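Adenylosuccinate lyase (Francisella tularensis subsp. tularensis SCHU S4, PDB 4EEI) probably catalyses two fumarate-releasing steps of purine biosynthesis, cleaving adenylosuccinate to AMP and SAICAR to AICAR. Local coordinates at residues B[357-362]-B[402-407]. Sequence-based numbering, arbitrary orientation.
Sequences LHFLVA and IILDIP
The meeting of F359 with L404, D405, I406 and P407 illustrates how one aromatic side chain can join a helix to an irregular chain segment without any hydrogen bond between them. From the backbone of helix 352-363 the CB of F359 points at the loop, and CG stands anti to the backbone N (chi1 -164°). Farther out, the closest approaches are made by CE1, CE2 and CZ. On one flank CE1 lies 3.7 Å from CD of P407, the two side chains reaching toward each other tip to tip. On the other, CE2 packs 3.8 Å from CG1 of I406, with CD2 of L404 farther off at 4.4 Å. The tip itself, CZ, comes within 3.8 Å of the carbonyl O of D405, whose CB points away from the helix. All these neighbours approach the ring obliquely. Helix 352-363 and the loop between helices 388-400 and 411-418 belong to the mostly helical C-terminal part of this lyase 1 family chain; the centre of the contact lies about 47 Å from the centre of the chain, away from the AMP pocket. One helical position on, L360 adds a smaller apolar contact: its CD2 is 4.1 Å from CD1 of L404, the side chains crossing at about a right angle, and both leucines also touch M396 of helix 388-400. Helix 388-400 also hydrogen-bonds the loop backbone, Q393 OE1 accepting from I406 N and K390 NZ donating to I406 O. Facing the second subunit instead, H358 NE2 hydrogen-bonds G91 N of that neighbouring chain.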
loop_
_atom_site.group_PDB
_atom_site.type_symbol
_atom_site.label_atom_id
_atom_site.label_comp_id
_atom_site.label_asym_id
_atom_site.label_seq_id
_atom_site.Cartn_x
_atom_site.Cartn_y
_atom_site.Cartn_z
ATOM N N LEU B 357 4.150 -26.802 38.410
ATOM C CA LEU B 357 3.724 -27.953 37.619
ATOM C C LEU B 357 4.935 -28.583 36.942
ATOM O O LEU B 357 5.154 -29.792 37.040
ATOM C CB LEU B 357 2.675 -27.558 36.575
ATOM C CG LEU B 357 2.189 -28.711 35.692
ATOM C CD1 LEU B 357 1.794 -29.906 36.539
ATOM C CD2 LEU B 357 1.023 -28.286 34.826
ATOM N N HIS B 358 5.719 -27.746 36.267
ATOM C CA HIS B 358 6.948 -28.190 35.626
ATOM C C HIS B 358 7.924 -28.773 36.636
ATOM O O HIS B 358 8.584 -29.777 36.364
ATOM C CB HIS B 358 7.614 -27.035 34.883
ATOM C CG HIS B 358 6.999 -26.734 33.553
ATOM N ND1 HIS B 358 5.912 -25.896 33.407
ATOM C CD2 HIS B 358 7.326 -27.147 32.306
ATOM C CE1 HIS B 358 5.599 -25.807 32.126
ATOM N NE2 HIS B 358 6.442 -26.554 31.436
ATOM N N PHE B 359 8.028 -28.147 37.802
ATOM C CA PHE B 359 8.929 -28.669 38.814
ATOM C C PHE B 359 8.569 -30.100 39.210
ATOM O O PHE B 359 9.445 -30.967 39.306
ATOM C CB PHE B 359 8.972 -27.774 40.053
ATOM C CG PHE B 359 10.151 -28.054 40.934
ATOM C CD1 PHE B 359 11.348 -27.377 40.740
ATOM C CD2 PHE B 359 10.088 -29.032 41.914
ATOM C CE1 PHE B 359 12.450 -27.649 41.529
ATOM C CE2 PHE B 359 11.188 -29.313 42.708
ATOM C CZ PHE B 359 12.371 -28.619 42.515
ATOM N N LEU B 360 7.284 -30.355 39.437
ATOM C CA LEU B 360 6.858 -31.682 39.875
ATOM C C LEU B 360 7.014 -32.699 38.750
ATOM O O LEU B 360 7.448 -33.832 38.976
ATOM C CB LEU B 360 5.411 -31.658 40.371
ATOM C CG LEU B 360 5.133 -30.836 41.633
ATOM C CD1 LEU B 360 3.670 -30.936 42.026
ATOM C CD2 LEU B 360 6.017 -31.302 42.770
ATOM N N VAL B 361 6.658 -32.284 37.537
ATOM C CA VAL B 361 6.805 -33.137 36.363
ATOM C C VAL B 361 8.263 -33.564 36.208
ATOM O O VAL B 361 8.559 -34.747 36.045
ATOM C CB VAL B 361 6.325 -32.413 35.087
ATOM C CG1 VAL B 361 6.767 -33.165 33.836
ATOM C CG2 VAL B 361 4.810 -32.256 35.102
ATOM N N ALA B 362 9.171 -32.594 36.290
ATOM C CA ALA B 362 10.598 -32.855 36.095
ATOM C C ALA B 362 11.267 -33.611 37.247
ATOM O O ALA B 362 12.329 -34.210 37.060
ATOM C CB ALA B 362 11.328 -31.567 35.832
ATOM N N ILE B 402 7.932 -38.266 49.027
ATOM C CA ILE B 402 8.941 -37.801 48.078
ATOM C C ILE B 402 9.810 -36.667 48.640
ATOM O O ILE B 402 9.305 -35.720 49.247
ATOM C CB ILE B 402 8.286 -37.379 46.732
ATOM C CG1 ILE B 402 7.661 -38.596 46.049
ATOM C CG2 ILE B 402 9.297 -36.712 45.804
ATOM C CD1 ILE B 402 7.042 -38.297 44.699
ATOM N N ILE B 403 11.120 -36.779 48.432
ATOM C CA ILE B 403 12.075 -35.818 48.979
ATOM C C ILE B 403 12.522 -34.817 47.917
ATOM O O ILE B 403 13.131 -35.189 46.912
ATOM C CB ILE B 403 13.295 -36.526 49.617
ATOM C CG1 ILE B 403 12.949 -37.022 51.022
ATOM C CG2 ILE B 403 14.493 -35.591 49.693
ATOM C CD1 ILE B 403 11.982 -38.193 51.063
ATOM N N LEU B 404 12.212 -33.544 48.151
ATOM C CA LEU B 404 12.471 -32.494 47.171
ATOM C C LEU B 404 13.105 -31.257 47.798
ATOM O O LEU B 404 12.809 -30.913 48.941
ATOM C CB LEU B 404 11.165 -32.083 46.492
ATOM C CG LEU B 404 10.458 -33.112 45.615
ATOM C CD1 LEU B 404 9.090 -32.601 45.227
ATOM C CD2 LEU B 404 11.284 -33.404 44.381
ATOM N N ASP B 405 13.976 -30.592 47.050
ATOM C CA ASP B 405 14.442 -29.272 47.449
ATOM C C ASP B 405 13.795 -28.217 46.553
ATOM O O ASP B 405 14.386 -27.777 45.566
ATOM C CB ASP B 405 15.967 -29.171 47.388
ATOM C CG ASP B 405 16.488 -27.894 48.021
ATOM O OD1 ASP B 405 15.736 -27.276 48.804
ATOM O OD2 ASP B 405 17.643 -27.512 47.741
ATOM N N ILE B 406 12.572 -27.826 46.904
ATOM C CA ILE B 406 11.822 -26.832 46.143
ATOM C C ILE B 406 12.302 -25.424 46.486
ATOM O O ILE B 406 12.219 -24.999 47.635
ATOM C CB ILE B 406 10.306 -26.942 46.425
ATOM C CG1 ILE B 406 9.814 -28.368 46.163
ATOM C CG2 ILE B 406 9.528 -25.944 45.582
ATOM C CD1 ILE B 406 8.304 -28.532 46.212
ATOM N N PRO B 407 12.804 -24.686 45.487
ATOM C CA PRO B 407 13.327 -23.355 45.809
ATOM C C PRO B 407 12.207 -22.411 46.231
ATOM O O PRO B 407 11.084 -22.525 45.737
ATOM C CB PRO B 407 13.940 -22.895 44.487
ATOM C CG PRO B 407 13.102 -23.570 43.445
ATOM C CD PRO B 407 12.732 -24.920 44.032
#